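Local coordinates for protein putative glucosidase lplD, ALPHA-GALACTURONIDASE (Bacillus subtilis, PDB 3FEF) that hydrolyses alpha-1,4-linked galacturonate, probably digalacturonate in nature, releasing alpha-D-galacturonate with the help of NAD(+) and manganese, at residues A[97-101]-A[102-106]; A[115-118]-A[119-123]; A[171-174]-A[175-178]; A[293-296]-A[297-301]; A[381-384]-A[385-389]. One frame throughout, in Å; residues are numbered along the deposited sequence.

Interaction 1 (A[97-101]-A[102-106]); sequences LPERC and GIYQS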
loop_
_atom_site.group_PDB
_atom_site.type_symbol
_atom_site.label_atom_id
_atom_site.label_comp_id
_atom_site.label_asym_id
_atom_site.label_seq_id
_atom_site.Cartn_x
_atom_site.Cartn_y
_atom_site.Cartn_z
ATOM N N LEU A 97 35.155 -15.155 16.461
ATOM C CA LEU A 97 34.596 -15.676 17.713
ATOM C C LEU A 97 33.466 -16.700 17.500
ATOM O O LEU A 97 33.400 -17.702 18.173
ATOM C CB LEU A 97 34.140 -14.537 18.628
ATOM C CG LEU A 97 33.835 -14.986 20.060
ATOM C CD1 LEU A 97 35.043 -15.726 20.684
ATOM C CD2 LEU A 97 33.422 -13.801 20.929
ATOM N N PRO A 98 32.561 -16.455 16.554
ATOM C CA PRO A 98 31.468 -17.439 16.477
ATOM C C PRO A 98 31.915 -18.861 16.129
ATOM O O PRO A 98 31.114 -19.795 16.201
ATOM C CB PRO A 98 30.582 -16.874 15.367
ATOM C CG PRO A 98 30.853 -15.383 15.425
ATOM C CD PRO A 98 32.328 -15.292 15.680
ATOM N N GLU A 99 33.177 -19.020 15.743
ATOM C CA GLU A 99 33.712 -20.337 15.376
ATOM C C GLU A 99 33.762 -21.262 16.578
ATOM O O GLU A 99 33.735 -22.480 16.430
ATOM C CB GLU A 99 35.111 -20.220 14.752
ATOM C CG GLU A 99 35.140 -19.362 13.494
ATOM C CD GLU A 99 36.532 -19.194 12.888
ATOM O OE1 GLU A 99 37.536 -19.678 13.480
ATOM O OE2 GLU A 99 36.620 -18.552 11.814
ATOM N N ARG A 100 33.846 -20.681 17.769
ATOM C CA ARG A 100 33.770 -21.467 18.994
ATOM C C ARG A 100 32.413 -22.144 19.128
ATOM O O ARG A 100 32.288 -23.131 19.838
ATOM C CB ARG A 100 33.971 -20.569 20.196
ATOM C CG ARG A 100 32.676 -19.961 20.708
ATOM C CD ARG A 100 32.990 -19.150 21.929
ATOM N NE ARG A 100 31.824 -18.501 22.494
ATOM C CZ ARG A 100 31.902 -17.469 23.317
ATOM N NH1 ARG A 100 33.091 -16.991 23.653
ATOM N NH2 ARG A 100 30.800 -16.917 23.802
ATOM N N CYS A 101 31.394 -21.604 18.462
ATOM C CA CYS A 101 30.077 -22.254 18.433
ATOM C C CYS A 101 29.818 -22.963 17.119
ATOM O O CYS A 101 28.682 -23.330 16.832
ATOM C CB CYS A 101 28.960 -21.241 18.639
ATOM S SG CYS A 101 29.080 -20.355 20.184
ATOM N N GLY A 102 30.852 -23.118 16.300
ATOM C CA GLY A 102 30.706 -23.851 15.043
ATOM C C GLY A 102 30.243 -23.037 13.843
ATOM O O GLY A 102 29.924 -23.598 12.793
ATOM N N ILE A 103 30.215 -21.716 13.987
ATOM C CA ILE A 103 29.761 -20.841 12.916
ATOM C C ILE A 103 30.932 -20.223 12.168
ATOM O O ILE A 103 31.721 -19.482 12.758
ATOM C CB ILE A 103 28.888 -19.701 13.474
ATOM C CG1 ILE A 103 27.621 -20.283 14.115
ATOM C CG2 ILE A 103 28.561 -18.685 12.362
ATOM C CD1 ILE A 103 26.824 -19.286 14.905
ATOM N N TYR A 104 31.043 -20.545 10.876
ATOM C CA TYR A 104 32.044 -19.936 10.015
ATOM C C TYR A 104 31.462 -18.849 9.136
ATOM O O TYR A 104 30.299 -18.906 8.729
ATOM C CB TYR A 104 32.744 -20.997 9.167
ATOM C CG TYR A 104 33.584 -21.876 10.043
ATOM C CD1 TYR A 104 34.956 -21.717 10.103
ATOM C CD2 TYR A 104 32.991 -22.813 10.879
ATOM C CE1 TYR A 104 35.723 -22.494 10.936
ATOM C CE2 TYR A 104 33.754 -23.598 11.713
ATOM C CZ TYR A 104 35.115 -23.427 11.734
ATOM O OH TYR A 104 35.885 -24.192 12.554
ATOM N N GLN A 105 32.289 -17.857 8.863
ATOM C CA GLN A 105 31.915 -16.721 8.057
ATOM C C GLN A 105 33.040 -16.451 7.074
ATOM O O GLN A 105 34.215 -16.511 7.430
ATOM C CB GLN A 105 31.707 -15.496 8.948
ATOM C CG GLN A 105 30.532 -15.613 9.902
ATOM C CD GLN A 105 30.437 -14.417 10.830
ATOM O OE1 GLN A 105 29.634 -13.507 10.607
ATOM N NE2 GLN A 105 31.272 -14.401 11.864
ATOM N N SER A 106 32.689 -16.143 5.840
ATOM C CA SER A 106 33.708 -15.894 4.840
ATOM C C SER A 106 34.120 -14.425 4.822
ATOM O O SER A 106 35.257 -14.103 4.511
ATOM C CB SER A 106 33.212 -16.334 3.461
ATOM O OG SER A 106 31.937 -15.778 3.191
HETATM O O HOH W 1 34.729 -17.525 10.431
#
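A Schellman motif, in which P98 and E99 take hydrogen bonds back from I103 and G102, turns the chain in the loop between helix 88-96 and helix 112-136. I103 N donates to P98 O (3.1 Å) and, nested inside it, G102 N donates to E99 O (3.0 Å). Both donors stand above the carbonyl planes they address. P98 O takes a second bond from C101 N, and the two N-H groups reach it from opposite faces of its plane. G102 has a positive phi (87°), at which a CB would be jammed against C101 O; this position calls for glycine. The motif also brings together the two apolar side chains that bracket it, P98 CB lying 3.8 Å from I103 CB, and both side chains rest on P113 of helix 112-136. Beyond this turn of the Rossmann-type domain the chain runs on extended. E99 and Y104 cross at about a right angle, with E99 CG over one face of the ring, 4.3 Å from its centroid and displaced toward the rim. The CG of E99 is placed there by a chi1 of -59°, anti to the carbonyl carbon, and the extended chain then carries the carboxylate along the CD1-CE1 side of the ring, the two planes 20° apart. E99 OE2 is also bonded to H96 and accepts from a water (2.6 Å) that in turn takes the Q105 N-H (2.9 Å). The amide end of Q105 reaches back to P98, NE2 lying 3.7 Å from P98 CG, while NE2 donates to D94 O and OE1 accepts from G114 N.

Interaction 2 (A[115-118]-A[119-123]); sequences GIIR and GLRAV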
loop_
_atom_site.group_PDB
_atom_site.type_symbol
_atom_site.label_atom_id
_atom_site.label_comp_id
_atom_site.label_asym_id
_atom_site.label_seq_id
_atom_site.Cartn_x
_atom_site.Cartn_y
_atom_site.Cartn_z
ATOM N N GLY A 115 28.170 -9.543 10.715
ATOM C CA GLY A 115 27.446 -8.494 10.029
ATOM C C GLY A 115 26.555 -7.731 11.003
ATOM O O GLY A 115 26.541 -6.509 11.002
ATOM N N ILE A 116 25.828 -8.458 11.847
ATOM C CA ILE A 116 24.920 -7.857 12.821
ATOM C C ILE A 116 25.663 -6.997 13.846
ATOM O O ILE A 116 25.301 -5.847 14.080
ATOM C CB ILE A 116 24.143 -8.938 13.591
ATOM C CG1 ILE A 116 23.422 -9.886 12.616
ATOM C CG2 ILE A 116 23.213 -8.296 14.639
ATOM C CD1 ILE A 116 21.977 -9.571 12.331
ATOM N N ILE A 117 26.695 -7.569 14.462
ATOM C CA ILE A 117 27.486 -6.851 15.447
ATOM C C ILE A 117 28.120 -5.636 14.785
ATOM O O ILE A 117 28.074 -4.528 15.324
ATOM C CB ILE A 117 28.581 -7.766 16.083
ATOM C CG1 ILE A 117 27.917 -8.921 16.828
ATOM C CG2 ILE A 117 29.473 -6.977 17.047
ATOM C CD1 ILE A 117 27.035 -8.470 17.989
ATOM N N ARG A 118 28.678 -5.834 13.593
ATOM C CA ARG A 118 29.302 -4.723 12.876
ATOM C C ARG A 118 28.303 -3.599 12.570
ATOM O O ARG A 118 28.592 -2.415 12.772
ATOM C CB ARG A 118 29.974 -5.223 11.594
ATOM C CG ARG A 118 30.786 -4.177 10.843
ATOM C CD ARG A 118 31.305 -4.820 9.560
ATOM N NE ARG A 118 31.815 -3.863 8.590
ATOM C CZ ARG A 118 33.057 -3.887 8.121
ATOM N NH1 ARG A 118 33.891 -4.827 8.544
ATOM N NH2 ARG A 118 33.456 -2.981 7.232
ATOM N N GLY A 119 27.123 -3.976 12.094
ATOM C CA GLY A 119 26.105 -2.978 11.800
ATOM C C GLY A 119 25.815 -2.201 13.066
ATOM O O GLY A 119 25.749 -0.969 13.078
ATOM N N LEU A 120 25.640 -2.934 14.152
ATOM C CA LEU A 120 25.341 -2.321 15.426
ATOM C C LEU A 120 26.366 -1.221 15.741
ATOM O O LEU A 120 26.021 -0.110 16.096
ATOM C CB LEU A 120 25.416 -3.411 16.468
ATOM C CG LEU A 120 24.360 -3.507 17.533
ATOM C CD1 LEU A 120 22.993 -3.073 17.000
ATOM C CD2 LEU A 120 24.356 -4.966 18.000
ATOM N N ARG A 121 27.637 -1.552 15.608
ATOM C CA ARG A 121 28.739 -0.609 15.809
ATOM C C ARG A 121 28.669 0.584 14.840
ATOM O O ARG A 121 29.010 1.712 15.182
ATOM C CB ARG A 121 30.043 -1.382 15.599
ATOM C CG ARG A 121 31.290 -0.813 16.226
ATOM C CD ARG A 121 32.346 -1.927 16.489
ATOM N NE ARG A 121 32.872 -2.533 15.264
ATOM C CZ ARG A 121 32.821 -3.835 14.990
ATOM N NH1 ARG A 121 32.294 -4.673 15.863
ATOM N NH2 ARG A 121 33.319 -4.308 13.856
ATOM N N ALA A 122 28.234 0.341 13.614
ATOM C CA ALA A 122 28.247 1.406 12.599
ATOM C C ALA A 122 27.111 2.409 12.782
ATOM O O ALA A 122 27.215 3.552 12.355
ATOM C CB ALA A 122 28.192 0.796 11.182
ATOM N N VAL A 123 26.018 1.976 13.411
ATOM C CA VAL A 123 24.848 2.823 13.521
ATOM C C VAL A 123 25.161 4.216 14.079
ATOM O O VAL A 123 24.789 5.223 13.477
ATOM C CB VAL A 123 23.696 2.129 14.300
ATOM C CG1 VAL A 123 22.543 3.118 14.573
ATOM C CG2 VAL A 123 23.181 0.928 13.499
#
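R121 runs out from the helix with CG opposite the backbone N (chi1 -158°) and then folds at chi3 (66°), which swings its guanidinium back toward I117 and R118, one turn earlier. All of this lies on helix 112-136 of the Rossmann-type domain, where G119 N, L120 N, R121 N and A122 N donate to the carbonyls four residues before them. The R121 N to I117 O bond is 3.0 Å long. R118 CA sits over one face of the R121 guanidinium, offset toward its rim; NH2 lies 3.9 Å from R118 CG, and NH1 is 3.8 Å from I117 CG2. These are packing contacts, for the polar end of R121 is held by a salt bridge to D94 and by a bond from NE to P85 O. R118 NH1 and R121 NH2 stay 5.4 Å apart, and the D94 carboxylate probably offsets the nearness of the like charges. R118 itself is extended from CG to NE and leads away to the main chain of N147, where its NE donates to the carbonyl O. N147 is probably a substrate-binding residue, a position consistent with R118 steadying it from the second shell. L120 packs tightly at its root, CB only 3.1 Å from I117 O, with chi1 at -136° away from any staggered position. Further out it meets its neighbour more gently, L120 CD2 standing 4.4 Å from I117 CD1.

Interaction 3 (A[171-174]-A[175-178]); sequences EVFG and TQKL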
loop_
_atom_site.group_PDB
_atom_site.type_symbol
_atom_site.label_atom_id
_atom_site.label_comp_id
_atom_site.label_asym_id
_atom_site.label_seq_id
_atom_site.Cartn_x
_atom_site.Cartn_y
_atom_site.Cartn_z
ATOM N N GLU A 171 30.055 -5.538 -6.745
ATOM C CA GLU A 171 29.848 -6.968 -6.931
ATOM C C GLU A 171 29.156 -7.294 -8.256
ATOM O O GLU A 171 29.539 -8.234 -8.947
ATOM C CB GLU A 171 29.067 -7.567 -5.758
ATOM C CG GLU A 171 29.939 -7.837 -4.538
ATOM C CD GLU A 171 31.239 -8.547 -4.901
ATOM O OE1 GLU A 171 31.200 -9.746 -5.256
ATOM O OE2 GLU A 171 32.298 -7.899 -4.842
ATOM N N VAL A 172 28.138 -6.519 -8.618
ATOM C CA VAL A 172 27.414 -6.814 -9.834
ATOM C C VAL A 172 28.350 -6.727 -11.058
ATOM O O VAL A 172 28.164 -7.447 -12.030
ATOM C CB VAL A 172 26.190 -5.910 -10.001
ATOM C CG1 VAL A 172 25.503 -6.198 -11.323
ATOM C CG2 VAL A 172 25.207 -6.088 -8.823
ATOM N N PHE A 173 29.370 -5.870 -11.004
ATOM C CA PHE A 173 30.277 -5.760 -12.148
ATOM C C PHE A 173 30.962 -7.086 -12.434
ATOM O O PHE A 173 31.177 -7.444 -13.594
ATOM C CB PHE A 173 31.307 -4.634 -11.956
ATOM C CG PHE A 173 30.688 -3.300 -11.657
ATOM C CD1 PHE A 173 29.410 -2.995 -12.118
ATOM C CD2 PHE A 173 31.378 -2.351 -10.906
ATOM C CE1 PHE A 173 28.820 -1.777 -11.824
ATOM C CE2 PHE A 173 30.803 -1.126 -10.608
ATOM C CZ PHE A 173 29.517 -0.834 -11.067
ATOM N N GLY A 174 31.293 -7.820 -11.374
ATOM C CA GLY A 174 31.981 -9.107 -11.513
ATOM C C GLY A 174 31.115 -10.161 -12.176
ATOM O O GLY A 174 31.616 -11.053 -12.854
ATOM N N THR A 175 29.805 -10.071 -11.985
ATOM C CA THR A 175 28.912 -11.004 -12.640
ATOM C C THR A 175 28.707 -10.633 -14.098
ATOM O O THR A 175 28.596 -11.499 -14.959
ATOM C CB THR A 175 27.560 -11.118 -11.911
ATOM O OG1 THR A 175 27.820 -11.541 -10.564
ATOM C CG2 THR A 175 26.709 -12.173 -12.588
ATOM N N GLN A 176 28.674 -9.336 -14.372
ATOM C CA GLN A 176 28.659 -8.885 -15.740
ATOM C C GLN A 176 29.905 -9.346 -16.518
ATOM O O GLN A 176 29.798 -9.747 -17.669
ATOM C CB GLN A 176 28.537 -7.374 -15.780
ATOM C CG GLN A 176 27.112 -6.896 -15.648
ATOM C CD GLN A 176 27.042 -5.397 -15.584
ATOM O OE1 GLN A 176 27.534 -4.794 -14.634
ATOM N NE2 GLN A 176 26.430 -4.780 -16.596
ATOM N N LYS A 177 31.071 -9.320 -15.887
ATOM C CA LYS A 177 32.291 -9.754 -16.571
ATOM C C LYS A 177 32.236 -11.260 -16.815
ATOM O O LYS A 177 32.669 -11.740 -17.864
ATOM C CB LYS A 177 33.540 -9.412 -15.756
ATOM C CG LYS A 177 33.759 -7.910 -15.528
ATOM C CD LYS A 177 35.054 -7.658 -14.732
ATOM C CE LYS A 177 35.220 -6.185 -14.360
ATOM N NZ LYS A 177 35.280 -5.317 -15.567
ATOM N N LEU A 178 31.689 -11.996 -15.847
ATOM C CA LEU A 178 31.517 -13.440 -15.983
ATOM C C LEU A 178 30.626 -13.754 -17.176
ATOM O O LEU A 178 30.933 -14.616 -17.985
ATOM C CB LEU A 178 30.912 -14.038 -14.711
ATOM C CG LEU A 178 30.441 -15.497 -14.815
ATOM C CD1 LEU A 178 31.640 -16.418 -15.102
ATOM C CD2 LEU A 178 29.712 -15.931 -13.558
HETATM O O HOH W 2 29.733 -10.843 -8.648
#
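E171 O and T175 OG1 share a water, which donates to the carbonyl at 2.6 Å and lies 2.8 Å from the hydroxyl. The water fits in where the main chain is stretched: T175 N stands 3.6 Å from E171 O and instead makes a weak bond to V172 O. The E171 side chain turns the other way, toward the bound magnesium ion, at the site assigned to manganese; its OE1 accepts from G269 N, and its neighbours include H206, a ligand of the magnesium ion. Next along helix 171-187, V172 O takes the i+4 bond from Q176 N at 3.1 Å (166°), while CG1 passes obliquely by the glutamine amide. F173 comes next. Its side chain and that of Q176 lie side by side and point the same way, so that Q176 OE1 meets the ring edge in its plane, 3.6 Å from F173 CD1, with amide and ring 40° apart. F173 O receives K177 N at 3.0 Å, and K177 CG lies 3.3 Å from the same oxygen, held close because CG is anti to its own carbonyl carbon (chi1 -62°). G174 then offers its carbonyl to L178 N. The amide of Q176 has its NE2 bonded to I197 O, which fixes its rotation and turns OE1 to F173; a carbonyl oxygen facing the weakly positive rim of a ring is likely to be mildly attractive, while R194 makes a cation-pi contact with the same ring.

Interaction 4 (A[293-296]-A[297-301]); sequences TPIS and FRKQD. With SO4 (sulfate ion), chain E.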
loop_
_atom_site.group_PDB
_atom_site.type_symbol
_atom_site.label_atom_id
_atom_site.label_comp_id
_atom_site.label_asym_id
_atom_site.label_seq_id
_atom_site.Cartn_x
_atom_site.Cartn_y
_atom_site.Cartn_z
ATOM N N THR A 293 37.749 -15.139 4.156
ATOM C CA THR A 293 38.750 -14.102 4.358
ATOM C C THR A 293 39.007 -13.946 5.850
ATOM O O THR A 293 38.205 -13.330 6.554
ATOM C CB THR A 293 38.274 -12.748 3.818
ATOM O OG1 THR A 293 38.034 -12.854 2.413
ATOM C CG2 THR A 293 39.319 -11.653 4.079
ATOM N N PRO A 294 40.133 -14.490 6.336
ATOM C CA PRO A 294 40.452 -14.434 7.761
ATOM C C PRO A 294 40.920 -13.037 8.109
ATOM O O PRO A 294 41.420 -12.327 7.234
ATOM C CB PRO A 294 41.618 -15.429 7.903
ATOM C CG PRO A 294 42.065 -15.797 6.466
ATOM C CD PRO A 294 41.285 -14.923 5.517
ATOM N N ILE A 295 40.790 -12.628 9.366
ATOM C CA ILE A 295 41.170 -11.253 9.701
ATOM C C ILE A 295 42.665 -10.991 9.543
ATOM O O ILE A 295 43.080 -9.851 9.372
ATOM C CB ILE A 295 40.723 -10.842 11.095
ATOM C CG1 ILE A 295 39.193 -10.887 11.173
ATOM C CG2 ILE A 295 41.227 -9.431 11.421
ATOM C CD1 ILE A 295 38.500 -10.239 9.974
ATOM N N SER A 296 43.468 -12.045 9.602
ATOM C CA SER A 296 44.907 -11.913 9.433
ATOM C C SER A 296 45.227 -11.448 8.012
ATOM O O SER A 296 46.151 -10.666 7.796
ATOM C CB SER A 296 45.583 -13.252 9.703
ATOM O OG SER A 296 45.088 -14.216 8.795
ATOM N N PHE A 297 44.452 -11.927 7.041
ATOM C CA PHE A 297 44.650 -11.484 5.684
ATOM C C PHE A 297 44.487 -9.972 5.623
ATOM O O PHE A 297 45.250 -9.286 4.940
ATOM C CB PHE A 297 43.676 -12.147 4.712
ATOM C CG PHE A 297 43.746 -11.566 3.328
ATOM C CD1 PHE A 297 44.622 -12.082 2.390
ATOM C CD2 PHE A 297 42.975 -10.474 2.984
ATOM C CE1 PHE A 297 44.712 -11.534 1.121
ATOM C CE2 PHE A 297 43.066 -9.918 1.722
ATOM C CZ PHE A 297 43.936 -10.453 0.790
ATOM N N ARG A 298 43.505 -9.448 6.349
ATOM C CA ARG A 298 43.223 -8.016 6.285
ATOM C C ARG A 298 44.287 -7.206 6.981
ATOM O O ARG A 298 44.553 -6.074 6.591
ATOM C CB ARG A 298 41.834 -7.681 6.871
ATOM C CG ARG A 298 40.682 -8.322 6.083
ATOM C CD ARG A 298 39.299 -7.922 6.602
ATOM N NE ARG A 298 38.266 -8.699 5.926
ATOM C CZ ARG A 298 37.681 -8.331 4.794
ATOM N NH1 ARG A 298 36.763 -9.107 4.232
ATOM N NH2 ARG A 298 38.005 -7.186 4.229
ATOM N N LYS A 299 44.870 -7.759 8.040
ATOM C CA LYS A 299 45.942 -7.046 8.728
ATOM C C LYS A 299 47.172 -7.021 7.835
ATOM O O LYS A 299 47.789 -5.969 7.643
ATOM C CB LYS A 299 46.232 -7.658 10.096
ATOM C CG LYS A 299 45.136 -7.339 11.101
ATOM C CD LYS A 299 45.432 -7.872 12.488
ATOM C CE LYS A 299 44.460 -7.261 13.486
ATOM N NZ LYS A 299 44.267 -8.138 14.682
ATOM N N GLN A 300 47.477 -8.169 7.242
ATOM C CA GLN A 300 48.566 -8.273 6.283
ATOM C C GLN A 300 48.352 -7.320 5.103
ATOM O O GLN A 300 49.224 -6.516 4.775
ATOM C CB GLN A 300 48.697 -9.710 5.772
ATOM C CG GLN A 300 49.769 -9.879 4.721
ATOM C CD GLN A 300 49.981 -11.333 4.322
ATOM O OE1 GLN A 300 50.728 -11.628 3.379
ATOM N NE2 GLN A 300 49.324 -12.255 5.038
ATOM N N ASP A 301 47.188 -7.411 4.470
ATOM C CA ASP A 301 46.901 -6.547 3.334
ATOM C C ASP A 301 47.111 -5.088 3.703
ATOM O O ASP A 301 47.680 -4.315 2.936
ATOM C CB ASP A 301 45.471 -6.742 2.841
ATOM C CG ASP A 301 45.244 -6.110 1.491
ATOM O OD1 ASP A 301 46.132 -6.244 0.618
ATOM O OD2 ASP A 301 44.189 -5.473 1.299
HETATM S S SO4 E . 36.457 -7.047 1.048
HETATM O O1 SO4 E . 37.662 -6.682 0.310
HETATM O O2 SO4 E . 36.540 -8.421 1.529
HETATM O O3 SO4 E . 35.314 -6.908 0.157
HETATM O O4 SO4 E . 36.289 -6.144 2.178
HETATM O O HOH W 3 36.714 -10.932 6.352
#
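The guanidinium of R298 has T293 CG2 over one face, 3.6 Å from both R298 NE and NH1, while its edge carries I295 CD1, a water and a sulfate ion. The F297 ring meets the same methyl obliquely, its CD2 4.0 Å from T293 CG2. R298 binds the sulfate in two-pronged fashion, NH1 to O2 at 2.8 Å and NH2 to O4 at 2.9 Å, and NE donates to the water in its plane, which is itself bonded to T293 O. The side chain, CG anti to the carbonyl carbon (chi1 -63°) and extended from there to NE, lays its charged end beside T293 across the start of helix 295-314, where P294 is the N-cap. A lysine in place of R298 would probably lose the paired grip, leaving one of the two sulfate oxygens without its bond from this side chain, and the water without the NE-H that holds it. The sulfate is also bonded by R271, whose NH1 reaches T293 OG1 too. It probably comes from the crystallisation liquor, yet with the R298 side chain about 8 Å from that of N147 and about 10 Å from the magnesium ion, its site is consistent with a pocket for an anionic substrate group. The weak bond from F297 N to P294 O begins the helix, and K299 N to I295 O (3.1 Å) carries it on. I295 packs on M91 and V95 of helix 88-96, K299 forms salt bridges with D89 and E92 there, and T293 is bonded through its backbone to S106.

Interaction 5 (A[381-384]-A[385-389]); sequences LPKG and VEMLA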
loop_
_atom_site.group_PDB
_atom_site.type_symbol
_atom_site.label_atom_id
_atom_site.label_comp_id
_atom_site.label_asym_id
_atom_site.label_seq_id
_atom_site.Cartn_x
_atom_site.Cartn_y
_atom_site.Cartn_z
ATOM N N LEU A 381 11.862 -10.896 -7.210
ATOM C CA LEU A 381 12.868 -11.946 -7.096
ATOM C C LEU A 381 12.192 -13.300 -7.266
ATOM O O LEU A 381 10.977 -13.382 -7.217
ATOM C CB LEU A 381 13.507 -11.858 -5.709
ATOM C CG LEU A 381 14.337 -10.569 -5.469
ATOM C CD1 LEU A 381 14.406 -10.221 -3.974
ATOM C CD2 LEU A 381 15.730 -10.728 -6.054
ATOM N N PRO A 382 12.969 -14.371 -7.486
ATOM C CA PRO A 382 12.353 -15.697 -7.319
ATOM C C PRO A 382 11.784 -15.810 -5.904
ATOM O O PRO A 382 12.341 -15.238 -4.966
ATOM C CB PRO A 382 13.535 -16.657 -7.453
ATOM C CG PRO A 382 14.525 -15.923 -8.311
ATOM C CD PRO A 382 14.346 -14.442 -8.001
ATOM N N LYS A 383 10.712 -16.575 -5.749
ATOM C CA LYS A 383 9.997 -16.631 -4.484
ATOM C C LYS A 383 10.896 -17.080 -3.313
ATOM O O LYS A 383 10.901 -16.455 -2.231
ATOM C CB LYS A 383 8.753 -17.512 -4.626
ATOM C CG LYS A 383 7.965 -17.692 -3.326
ATOM C CD LYS A 383 7.407 -16.382 -2.827
ATOM C CE LYS A 383 6.454 -15.779 -3.856
ATOM N NZ LYS A 383 6.153 -14.362 -3.468
ATOM N N GLY A 384 11.693 -18.122 -3.539
ATOM C CA GLY A 384 12.645 -18.579 -2.514
ATOM C C GLY A 384 13.623 -17.490 -2.084
ATOM O O GLY A 384 13.984 -17.372 -0.911
ATOM N N VAL A 385 14.055 -16.693 -3.047
ATOM C CA VAL A 385 15.047 -15.651 -2.792
ATOM C C VAL A 385 14.385 -14.502 -2.060
ATOM O O VAL A 385 14.980 -13.895 -1.183
ATOM C CB VAL A 385 15.669 -15.161 -4.119
ATOM C CG1 VAL A 385 16.612 -13.998 -3.888
ATOM C CG2 VAL A 385 16.405 -16.306 -4.768
ATOM N N GLU A 386 13.136 -14.224 -2.425
ATOM C CA GLU A 386 12.378 -13.138 -1.814
ATOM C C GLU A 386 12.057 -13.455 -0.337
ATOM O O GLU A 386 12.085 -12.578 0.524
ATOM C CB GLU A 386 11.103 -12.880 -2.637
ATOM C CG GLU A 386 10.071 -11.979 -1.997
ATOM C CD GLU A 386 8.747 -12.024 -2.747
ATOM O OE1 GLU A 386 8.665 -11.575 -3.921
ATOM O OE2 GLU A 386 7.774 -12.523 -2.165
HETATM N N MSE A 387 11.782 -14.711 -0.039
HETATM C CA MSE A 387 11.610 -15.121 1.352
HETATM C C MSE A 387 12.884 -14.887 2.170
HETATM O O MSE A 387 12.851 -14.360 3.282
HETATM C CB MSE A 387 11.192 -16.591 1.432
HETATM C CG MSE A 387 9.794 -16.873 0.894
HETATM SE SE MSE A 387 9.587 -18.758 0.360
HETATM C CE MSE A 387 10.138 -19.562 2.045
ATOM N N LEU A 388 14.027 -15.268 1.617
ATOM C CA LEU A 388 15.263 -15.010 2.332
ATOM C C LEU A 388 15.527 -13.501 2.486
ATOM O O LEU A 388 15.962 -13.034 3.553
ATOM C CB LEU A 388 16.432 -15.734 1.649
ATOM C CG LEU A 388 16.483 -17.238 1.956
ATOM C CD1 LEU A 388 17.246 -18.016 0.872
ATOM C CD2 LEU A 388 17.067 -17.491 3.359
ATOM N N ALA A 389 15.269 -12.742 1.426
ATOM C CA ALA A 389 15.598 -11.310 1.418
ATOM C C ALA A 389 14.720 -10.550 2.416
ATOM O O ALA A 389 15.216 -9.658 3.084
ATOM C CB ALA A 389 15.448 -10.720 0.035
HETATM O O HOH W 4 10.448 -10.176 -4.907
HETATM O O HOH W 5 8.640 -13.620 -5.647
#
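L381 and P382 pack on V385, E386 and A389 at the start of helix 383-405 in the C-terminal domain, with P382 as the N-cap. The tight side is apolar. L381 CD2 lies 4.0 Å from V385 CG1, the two side chains crossing at about a right angle, and P382 CB is 3.9 Å from V385 CG2 as they run side by side; W209 and F207 of strand 207-215 continue this core. P382 O accepts from E386 N at 2.8 Å. On the other side K383 is exposed and polar groups and waters take over. K383 doubles back at chi2 and chi3 (63° and 61°) to bring NZ 2.8 Å from E386 OE2, a salt bridge met from above the carboxylate plane. E386 OE1 takes protons from two waters, one held by L381 N and the other bonded to L381 O, and from N355. Replacing E386 with an alanine is likely to leave K383 NZ without its counter-charge, the two waters without a shared acceptor and N355 ND2 without this acceptor. Past the lysine lies a second subunit, whose L410 and A398 touch K383 and selenomethionine M387, and K383 CG stands 4.2 Å from M387 SE.

Along the chain the five contacts follow in series. Interactions 1 to 3 belong to the Rossmann-type N-terminal part and interactions 4 and 5 to the C-terminal part. Interaction 1 joins interactions 2 and 4: its centre is about 17 Å from that of interaction 2, which it touches through Q105 and G115, and about 16 Å from that of interaction 4, where S106 O and T293 N are 2.7 Å apart, a probable hydrogen bond between the two parts. Helix 88-96 packs against both 112-136 and 295-314, whose nearest atoms in interactions 2 and 4 are about 6 Å apart. Interaction 3, on helix 171-187, lies beside the magnesium ion, while interaction 5, on helix 383-405, lies where a second subunit of the homotetramer packs on it.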